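Local coordinates for protein importin-95 (Chaetomium thermophilum, PDB 4XRI) that serves as a flexible HEAT-repeat transport receptor of the importin-beta family for nuclear protein import and probably binds a small GTPase, at residues C235-T238 against R244-Q247; G192-E197 against R227-Q232; L278-D283 against K289-F294. The protein carries 2 engineered substitutions. All coordinates share one frame; numbering follows the deposited sequence.

How the contacts relate
Three contacts follow one another along a run of consecutive helices, all on the same side of the chain's centre. Contacts 2 and 1 share helix 224-238, and their centres lie about 10 Å apart. They are joined by a salt bridge in which Lys195 NZ of contact 2 meets Glu236 OE1 of contact 1 at 2.6 Å. Contact 1 passes on to contact 3, about 11 Å away between centres, where the backbone oxygen of Gln247 packs against the side chain of Leu290. Contacts 2 and 3 do not touch, their centres being about 20 Å apart. A sulfate about 5 Å from the side chain of Ile245 and a glycerol about 4 Å from that of Gln232 probably come from the crystallisation liquor.

Contact 1: residues C235-T238 against R244-Q247; sequences CEAT and RIQQ
The carboxamide of Gln246 meets the backbone carbonyl of Thr238 at its nitrogen end, and the carbonyl oxygen lies almost exactly in the amide plane. The N-H of Gln246 NE2 points nearly straight at Thr238 O, with an angle of 169° at the hydrogen, while the donor itself is tilted 18° from the carbonyl plane. The bond is modelled at 2.5 Å from Gln246 NE2 to Thr238 O, too short for its exact length to be trusted. A second flat group lies on the far side of helix 243-260, where Gln247 OE1 sits over the centre of one face of the Arg244 guanidinium.

Gln246 reaches its partner with CG anti to its own carbonyl carbon (chi1 -86°) and the chain extended beyond, which also lays CG 3.2 Å from Thr238 O. Beside this polar link Ile245 CG2 makes an apolar contact with Ala237 CB at 4.1 Å and also lies 3.8 Å from the backbone Ala237 O. Thr238 is tied back to its own segment as well, its OG1 donating to Cys235 O at 2.5 Å. A side chain of helix 243-260 thus serves a backbone carbonyl of segment 235-238.

Other helices enclose the pair. Ala237 and Ile245 pack on helix 200-212, Cys235 and Thr238 lean on helix 265-280, and Gln246 touches Val287 of helix 285-310, so this short connection between helices 224-238 and 243-260 lies among helices that precede and follow it in the superhelix.

Contact 2: residues G192-E197 against R227-Q232; sequences GARKEE and RNYIMQ
Arg194 and Tyr229 meet across this surface contact through the end of the arginine and the CE2 side of the tyrosine ring: Arg194 NH2 stands 3.1 Å from Tyr229 CE2 and 3.8 Å from Tyr229 CD2. The two side chains cross at about a right angle. The guanidinium and ring planes are 82° apart, nearly perpendicular, so the groups do not stack, and NH2 reaches the ring obliquely. Tyr229 turns its ring to this place with CG anti to the backbone N (chi1 -165°), from where it also packs on Leu186, Val190 and Gln191 of helix 182-193. Arg194 spans the distance because its chain is extended from CG to NE, so that the guanidinium arrives although the nearest CA atoms, those of Arg194 and Gln232, are 9.2 Å apart.

Gln232 supplies a looser flank. Its chain bends at the second torsion (chi2 -84°), leaving OE1 4.2 Å from Arg194 NE, too far for a hydrogen bond, while its NE2 makes a weak one to Glu236.

The arginine starts a type I turn closed by Glu197 N on Arg194 O at 3.0 Å. Within it Lys195 and Glu196 form a weak salt bridge. A turn that follows helix 182-193 and leads to helix 200-212 is consistent with the short inter-helix connections of a HEAT-repeat solenoid; here its first side chain reaches Tyr229 of helix 224-238.

Contact 3: residues L278-D283 against K289-F294; sequences LGMKSD and KLAVEF
Ala291 presses its methyl group onto the backbone of helix 265-280, with CB 3.4 Å from Gly279 C and 3.3 Å from Met280 N. These backbone contacts are the tight part of the interface. Gly279 presents no side chain there, and the two helices come close enough for the CA atoms of Met280 and Ala291 to lie 5.1 Å apart.

Side-chain packing supplies the rest. Met280 lies across the second helix: its CG rests on Ala291 CB at 3.6 Å, and its CE reaches Val292 CG2 at 3.7 Å. A bend at the third torsion (chi3 58°) carries the methyl round to the valine, whose side chain the methionine crosses at about a right angle.

Polar bonding stays outside this interface: Ser282 N binds Gly279 O as the chain leaves helix 265-280, Ser282 OG accepts from Asp284 N, and Leu290 O receives Asn254 ND2 of helix 243-260.

Helices 324-340 and 354-369 extend the apolar cluster around Met280 and Val292. The two segments are therefore held by close apolar packing, with a methyl set against the backbone where Gly279 has no side chain, and with no polar link across it.

Contact 1: residues C235-T238 against R244-Q247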
loop_
_atom_site.group_PDB
_atom_site.type_symbol
_atom_site.label_atom_id
_atom_site.label_comp_id
_atom_site.label_asym_id
_atom_site.label_seq_id
_atom_site.Cartn_x
_atom_site.Cartn_y
_atom_site.Cartn_z
ATOM N N CYS A 235 26.596 -17.192 -11.105
ATOM C CA CYS A 235 27.268 -16.363 -12.099
ATOM C C CYS A 235 27.503 -17.145 -13.386
ATOM O O CYS A 235 27.339 -16.621 -14.490
ATOM C CB CYS A 235 28.595 -15.835 -11.548
ATOM S SG CYS A 235 28.417 -14.563 -10.268
ATOM N N GLU A 236 27.883 -18.408 -13.224
ATOM C CA GLU A 236 28.097 -19.319 -14.341
ATOM C C GLU A 236 26.820 -19.509 -15.151
ATOM O O GLU A 236 26.839 -19.515 -16.384
ATOM C CB GLU A 236 28.601 -20.671 -13.820
ATOM C CG GLU A 236 28.727 -21.761 -14.870
ATOM C CD GLU A 236 29.261 -23.064 -14.292
ATOM O OE1 GLU A 236 30.499 -23.224 -14.225
ATOM O OE2 GLU A 236 28.443 -23.928 -13.902
ATOM N N ALA A 237 25.707 -19.648 -14.438
ATOM C CA ALA A 237 24.418 -19.934 -15.052
ATOM C C ALA A 237 23.848 -18.729 -15.799
ATOM O O ALA A 237 23.038 -18.888 -16.712
ATOM C CB ALA A 237 23.435 -20.412 -13.993
ATOM N N THR A 238 24.275 -17.526 -15.419
ATOM C CA THR A 238 23.795 -16.311 -16.076
ATOM C C THR A 238 24.318 -16.209 -17.507
ATOM O O THR A 238 23.735 -15.520 -18.345
ATOM C CB THR A 238 24.206 -15.033 -15.312
ATOM O OG1 THR A 238 25.635 -14.950 -15.243
ATOM C CG2 THR A 238 23.627 -15.027 -13.911
ATOM N N ARG A 244 16.261 -20.136 -20.736
ATOM C CA ARG A 244 15.563 -20.470 -19.499
ATOM C C ARG A 244 16.516 -20.502 -18.309
ATOM O O ARG A 244 16.192 -20.000 -17.234
ATOM C CB ARG A 244 14.845 -21.816 -19.636
ATOM C CG ARG A 244 13.560 -21.743 -20.439
ATOM C CD ARG A 244 12.455 -21.094 -19.626
ATOM N NE ARG A 244 11.486 -20.404 -20.470
ATOM C CZ ARG A 244 10.378 -19.826 -20.017
ATOM N NH1 ARG A 244 9.556 -19.214 -20.858
ATOM N NH2 ARG A 244 10.091 -19.864 -18.722
ATOM N N ILE A 245 17.691 -21.091 -18.510
ATOM C CA ILE A 245 18.696 -21.185 -17.455
ATOM C C ILE A 245 19.162 -19.794 -17.031
ATOM O O ILE A 245 19.298 -19.511 -15.839
ATOM C CB ILE A 245 19.907 -22.020 -17.903
ATOM C CG1 ILE A 245 19.461 -23.425 -18.313
ATOM C CG2 ILE A 245 20.950 -22.091 -16.799
ATOM C CD1 ILE A 245 20.608 -24.347 -18.663
ATOM N N GLN A 246 19.400 -18.936 -18.021
ATOM C CA GLN A 246 19.743 -17.539 -17.777
ATOM C C GLN A 246 18.700 -16.860 -16.900
ATOM O O GLN A 246 19.035 -16.206 -15.911
ATOM C CB GLN A 246 19.874 -16.770 -19.096
ATOM C CG GLN A 246 21.239 -16.854 -19.750
ATOM C CD GLN A 246 21.472 -15.718 -20.732
ATOM O OE1 GLN A 246 20.742 -15.566 -21.709
ATOM N NE2 GLN A 246 22.487 -14.906 -20.464
ATOM N N GLN A 247 17.436 -17.026 -17.278
ATOM C CA GLN A 247 16.317 -16.437 -16.549
ATOM C C GLN A 247 16.285 -16.881 -15.093
ATOM O O GLN A 247 16.123 -16.061 -14.192
ATOM C CB GLN A 247 14.991 -16.794 -17.225
ATOM C CG GLN A 247 14.811 -16.182 -18.597
ATOM C CD GLN A 247 13.513 -16.606 -19.255
ATOM O OE1 GLN A 247 12.450 -16.570 -18.636
ATOM N NE2 GLN A 247 13.597 -17.023 -20.513
#

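Contact 2: residues G192-E197 against R227-Q232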
loop_
_atom_site.group_PDB
_atom_site.type_symbol
_atom_site.label_atom_id
_atom_site.label_comp_id
_atom_site.label_asym_id
_atom_site.label_seq_id
_atom_site.Cartn_x
_atom_site.Cartn_y
_atom_site.Cartn_z
ATOM N N GLY A 192 23.402 -29.727 -9.499
ATOM C CA GLY A 192 22.415 -29.879 -10.548
ATOM C C GLY A 192 22.409 -28.688 -11.487
ATOM O O GLY A 192 22.021 -28.805 -12.644
ATOM N N ALA A 193 22.838 -27.537 -10.979
ATOM C CA ALA A 193 22.760 -26.282 -11.724
ATOM C C ALA A 193 24.011 -26.013 -12.556
ATOM O O ALA A 193 24.002 -25.162 -13.446
ATOM C CB ALA A 193 22.514 -25.124 -10.767
ATOM N N ARG A 194 25.085 -26.741 -12.265
ATOM C CA ARG A 194 26.367 -26.512 -12.925
ATOM C C ARG A 194 26.339 -26.869 -14.404
ATOM O O ARG A 194 25.516 -27.670 -14.847
ATOM C CB ARG A 194 27.474 -27.299 -12.223
ATOM C CG ARG A 194 28.109 -26.541 -11.078
ATOM C CD ARG A 194 29.084 -27.404 -10.306
ATOM N NE ARG A 194 29.691 -26.665 -9.205
ATOM C CZ ARG A 194 30.358 -27.228 -8.204
ATOM N NH1 ARG A 194 30.503 -28.546 -8.160
ATOM N NH2 ARG A 194 30.874 -26.474 -7.245
ATOM N N LYS A 195 27.250 -26.269 -15.163
ATOM C CA LYS A 195 27.321 -26.503 -16.601
ATOM C C LYS A 195 27.815 -27.913 -16.898
ATOM O O LYS A 195 27.645 -28.420 -18.006
ATOM C CB LYS A 195 28.227 -25.469 -17.275
ATOM C CG LYS A 195 29.699 -25.559 -16.905
ATOM C CD LYS A 195 30.507 -24.530 -17.687
ATOM C CE LYS A 195 31.978 -24.548 -17.307
ATOM N NZ LYS A 195 32.188 -24.231 -15.868
ATOM N N GLU A 196 28.418 -28.546 -15.897
ATOM C CA GLU A 196 28.849 -29.933 -16.022
ATOM C C GLU A 196 27.642 -30.865 -16.096
ATOM O O GLU A 196 27.759 -32.015 -16.514
ATOM C CB GLU A 196 29.757 -30.329 -14.856
ATOM C CG GLU A 196 31.160 -29.742 -14.928
ATOM C CD GLU A 196 31.203 -28.269 -14.568
ATOM O OE1 GLU A 196 30.256 -27.788 -13.911
ATOM O OE2 GLU A 196 32.184 -27.593 -14.944
ATOM N N GLU A 197 26.486 -30.361 -15.675
ATOM C CA GLU A 197 25.232 -31.087 -15.837
ATOM C C GLU A 197 24.791 -31.014 -17.293
ATOM O O GLU A 197 24.470 -29.937 -17.792
ATOM C CB GLU A 197 24.148 -30.521 -14.914
ATOM C CG GLU A 197 22.740 -30.984 -15.253
ATOM C CD GLU A 197 22.569 -32.486 -15.128
ATOM O OE1 GLU A 197 23.097 -33.068 -14.157
ATOM O OE2 GLU A 197 21.911 -33.084 -16.005
ATOM N N ARG A 227 29.084 -19.082 0.482
ATOM C CA ARG A 227 28.847 -17.882 -0.308
ATOM C C ARG A 227 29.439 -18.016 -1.707
ATOM O O ARG A 227 28.728 -17.904 -2.705
ATOM C CB ARG A 227 29.434 -16.656 0.397
ATOM C CG ARG A 227 28.694 -15.368 0.098
ATOM C CD ARG A 227 29.420 -14.146 0.642
ATOM N NE ARG A 227 29.574 -14.162 2.093
ATOM C CZ ARG A 227 30.745 -14.119 2.717
ATOM N NH1 ARG A 227 31.869 -14.055 2.016
ATOM N NH2 ARG A 227 30.792 -14.138 4.042
ATOM N N ASN A 228 30.743 -18.271 -1.771
ATOM C CA ASN A 228 31.441 -18.424 -3.043
ATOM C C ASN A 228 30.912 -19.604 -3.854
ATOM O O ASN A 228 30.838 -19.541 -5.081
ATOM C CB ASN A 228 32.943 -18.587 -2.803
ATOM C CG ASN A 228 33.585 -17.325 -2.259
ATOM O OD1 ASN A 228 33.392 -16.234 -2.798
ATOM N ND2 ASN A 228 34.346 -17.466 -1.181
ATOM N N TYR A 229 30.553 -20.674 -3.150
ATOM C CA TYR A 229 29.954 -21.863 -3.749
ATOM C C TYR A 229 28.724 -21.488 -4.568
ATOM O O TYR A 229 28.660 -21.737 -5.772
ATOM C CB TYR A 229 29.591 -22.868 -2.648
ATOM C CG TYR A 229 29.287 -24.278 -3.110
ATOM C CD1 TYR A 229 28.074 -24.884 -2.798
ATOM C CD2 TYR A 229 30.216 -25.012 -3.837
ATOM C CE1 TYR A 229 27.791 -26.179 -3.204
ATOM C CE2 TYR A 229 29.942 -26.307 -4.248
ATOM C CZ TYR A 229 28.728 -26.883 -3.930
ATOM O OH TYR A 229 28.456 -28.168 -4.340
ATOM N N ILE A 230 27.765 -20.862 -3.897
ATOM C CA ILE A 230 26.511 -20.447 -4.510
ATOM C C ILE A 230 26.717 -19.381 -5.583
ATOM O O ILE A 230 26.154 -19.473 -6.672
ATOM C CB ILE A 230 25.538 -19.916 -3.446
ATOM C CG1 ILE A 230 25.167 -21.040 -2.480
ATOM C CG2 ILE A 230 24.301 -19.322 -4.093
ATOM C CD1 ILE A 230 24.469 -20.567 -1.226
ATOM N N MET A 231 27.536 -18.380 -5.279
ATOM C CA MET A 231 27.764 -17.283 -6.214
ATOM C C MET A 231 28.447 -17.755 -7.495
ATOM O O MET A 231 28.166 -17.242 -8.580
ATOM C CB MET A 231 28.593 -16.177 -5.555
ATOM C CG MET A 231 27.870 -15.456 -4.420
ATOM S SD MET A 231 26.262 -14.811 -4.920
ATOM C CE MET A 231 26.757 -13.519 -6.054
ATOM N N GLN A 232 29.335 -18.738 -7.375
ATOM C CA GLN A 232 30.042 -19.247 -8.545
ATOM C C GLN A 232 29.082 -19.888 -9.540
ATOM O O GLN A 232 29.141 -19.605 -10.734
ATOM C CB GLN A 232 31.123 -20.251 -8.133
ATOM C CG GLN A 232 32.047 -20.685 -9.270
ATOM C CD GLN A 232 31.471 -21.812 -10.108
ATOM O OE1 GLN A 232 30.737 -22.664 -9.605
ATOM N NE2 GLN A 232 31.794 -21.815 -11.395
#

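Contact 3: residues L278-D283 against K289-F294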
loop_
_atom_site.group_PDB
_atom_site.type_symbol
_atom_site.label_atom_id
_atom_site.label_comp_id
_atom_site.label_asym_id
_atom_site.label_seq_id
_atom_site.Cartn_x
_atom_site.Cartn_y
_atom_site.Cartn_z
ATOM N N LEU A 278 25.613 -7.329 -19.450
ATOM C CA LEU A 278 25.354 -8.241 -20.557
ATOM C C LEU A 278 23.892 -8.665 -20.578
ATOM O O LEU A 278 23.278 -8.758 -21.639
ATOM C CB LEU A 278 26.256 -9.477 -20.464
ATOM C CG LEU A 278 27.769 -9.301 -20.621
ATOM C CD1 LEU A 278 28.465 -10.650 -20.517
ATOM C CD2 LEU A 278 28.098 -8.624 -21.942
ATOM N N GLY A 279 23.341 -8.924 -19.397
ATOM C CA GLY A 279 21.962 -9.363 -19.276
ATOM C C GLY A 279 20.962 -8.332 -19.761
ATOM O O GLY A 279 19.978 -8.669 -20.413
ATOM N N MET A 280 21.216 -7.069 -19.439
ATOM C CA MET A 280 20.327 -5.980 -19.833
ATOM C C MET A 280 20.308 -5.777 -21.343
ATOM O O MET A 280 19.319 -5.300 -21.902
ATOM C CB MET A 280 20.740 -4.678 -19.145
ATOM C CG MET A 280 20.492 -4.654 -17.650
ATOM S SD MET A 280 20.969 -3.090 -16.901
ATOM C CE MET A 280 19.952 -1.957 -17.838
ATOM N N LYS A 281 21.402 -6.146 -22.000
ATOM C CA LYS A 281 21.535 -5.941 -23.437
ATOM C C LYS A 281 21.172 -7.197 -24.225
ATOM O O LYS A 281 21.396 -7.269 -25.433
ATOM C CB LYS A 281 22.962 -5.502 -23.775
ATOM C CG LYS A 281 23.401 -4.241 -23.051
ATOM C CD LYS A 281 24.847 -3.898 -23.362
ATOM C CE LYS A 281 25.023 -3.563 -24.832
ATOM N NZ LYS A 281 24.304 -2.314 -25.208
ATOM N N SER A 282 20.606 -8.183 -23.536
ATOM C CA SER A 282 20.264 -9.458 -24.157
ATOM C C SER A 282 19.160 -9.329 -25.200
ATOM O O SER A 282 18.295 -8.460 -25.104
ATOM C CB SER A 282 19.843 -10.467 -23.090
ATOM O OG SER A 282 19.365 -11.664 -23.679
ATOM N N ASP A 283 19.197 -10.209 -26.195
ATOM C CA ASP A 283 18.180 -10.237 -27.241
ATOM C C ASP A 283 16.890 -10.856 -26.724
ATOM O O ASP A 283 15.821 -10.666 -27.302
ATOM C CB ASP A 283 18.689 -11.005 -28.465
ATOM C CG ASP A 283 19.882 -10.333 -29.116
ATOM O OD1 ASP A 283 19.963 -9.087 -29.064
ATOM O OD2 ASP A 283 20.737 -11.049 -29.679
ATOM N N LYS A 289 14.679 -8.117 -18.883
ATOM C CA LYS A 289 13.804 -7.642 -17.811
ATOM C C LYS A 289 14.382 -7.933 -16.435
ATOM O O LYS A 289 14.357 -7.084 -15.543
ATOM C CB LYS A 289 12.420 -8.285 -17.914
ATOM C CG LYS A 289 11.513 -7.722 -18.990
ATOM C CD LYS A 289 10.145 -8.378 -18.896
ATOM C CE LYS A 289 9.262 -8.022 -20.069
ATOM N NZ LYS A 289 7.934 -8.684 -19.948
ATOM N N LEU A 290 14.884 -9.151 -16.269
ATOM C CA LEU A 290 15.416 -9.608 -14.990
ATOM C C LEU A 290 16.698 -8.875 -14.610
ATOM O O LEU A 290 16.948 -8.598 -13.433
ATOM C CB LEU A 290 15.669 -11.112 -15.038
ATOM C CG LEU A 290 14.402 -11.964 -15.005
ATOM C CD1 LEU A 290 14.702 -13.408 -15.364
ATOM C CD2 LEU A 290 13.767 -11.881 -13.631
ATOM N N ALA A 291 17.503 -8.558 -15.619
ATOM C CA ALA A 291 18.754 -7.852 -15.399
ATOM C C ALA A 291 18.491 -6.389 -15.049
ATOM O O ALA A 291 19.201 -5.807 -14.235
ATOM C CB ALA A 291 19.650 -7.961 -16.626
ATOM N N VAL A 292 17.471 -5.800 -15.665
ATOM C CA VAL A 292 17.053 -4.446 -15.315
ATOM C C VAL A 292 16.507 -4.440 -13.893
ATOM O O VAL A 292 16.783 -3.530 -13.108
ATOM C CB VAL A 292 15.985 -3.904 -16.292
ATOM C CG1 VAL A 292 15.307 -2.666 -15.717
ATOM C CG2 VAL A 292 16.614 -3.592 -17.634
ATOM N N GLU A 293 15.737 -5.475 -13.572
ATOM C CA GLU A 293 15.190 -5.652 -12.234
ATOM C C GLU A 293 16.300 -5.776 -11.193
ATOM O O GLU A 293 16.139 -5.348 -10.047
ATOM C CB GLU A 293 14.282 -6.884 -12.197
ATOM C CG GLU A 293 13.858 -7.334 -10.805
ATOM C CD GLU A 293 12.941 -6.340 -10.115
ATOM O OE1 GLU A 293 12.339 -5.495 -10.810
ATOM O OE2 GLU A 293 12.822 -6.407 -8.873
ATOM N N PHE A 294 17.426 -6.360 -11.597
ATOM C CA PHE A 294 18.591 -6.460 -10.723
ATOM C C PHE A 294 19.011 -5.090 -10.223
ATOM O O PHE A 294 19.255 -4.897 -9.029
ATOM C CB PHE A 294 19.766 -7.125 -11.447
ATOM C CG PHE A 294 21.043 -7.138 -10.647
ATOM C CD1 PHE A 294 21.314 -8.176 -9.771
ATOM C CD2 PHE A 294 21.973 -6.115 -10.774
ATOM C CE1 PHE A 294 22.483 -8.193 -9.036
ATOM C CE2 PHE A 294 23.140 -6.128 -10.038
ATOM C CZ PHE A 294 23.396 -7.168 -9.172
#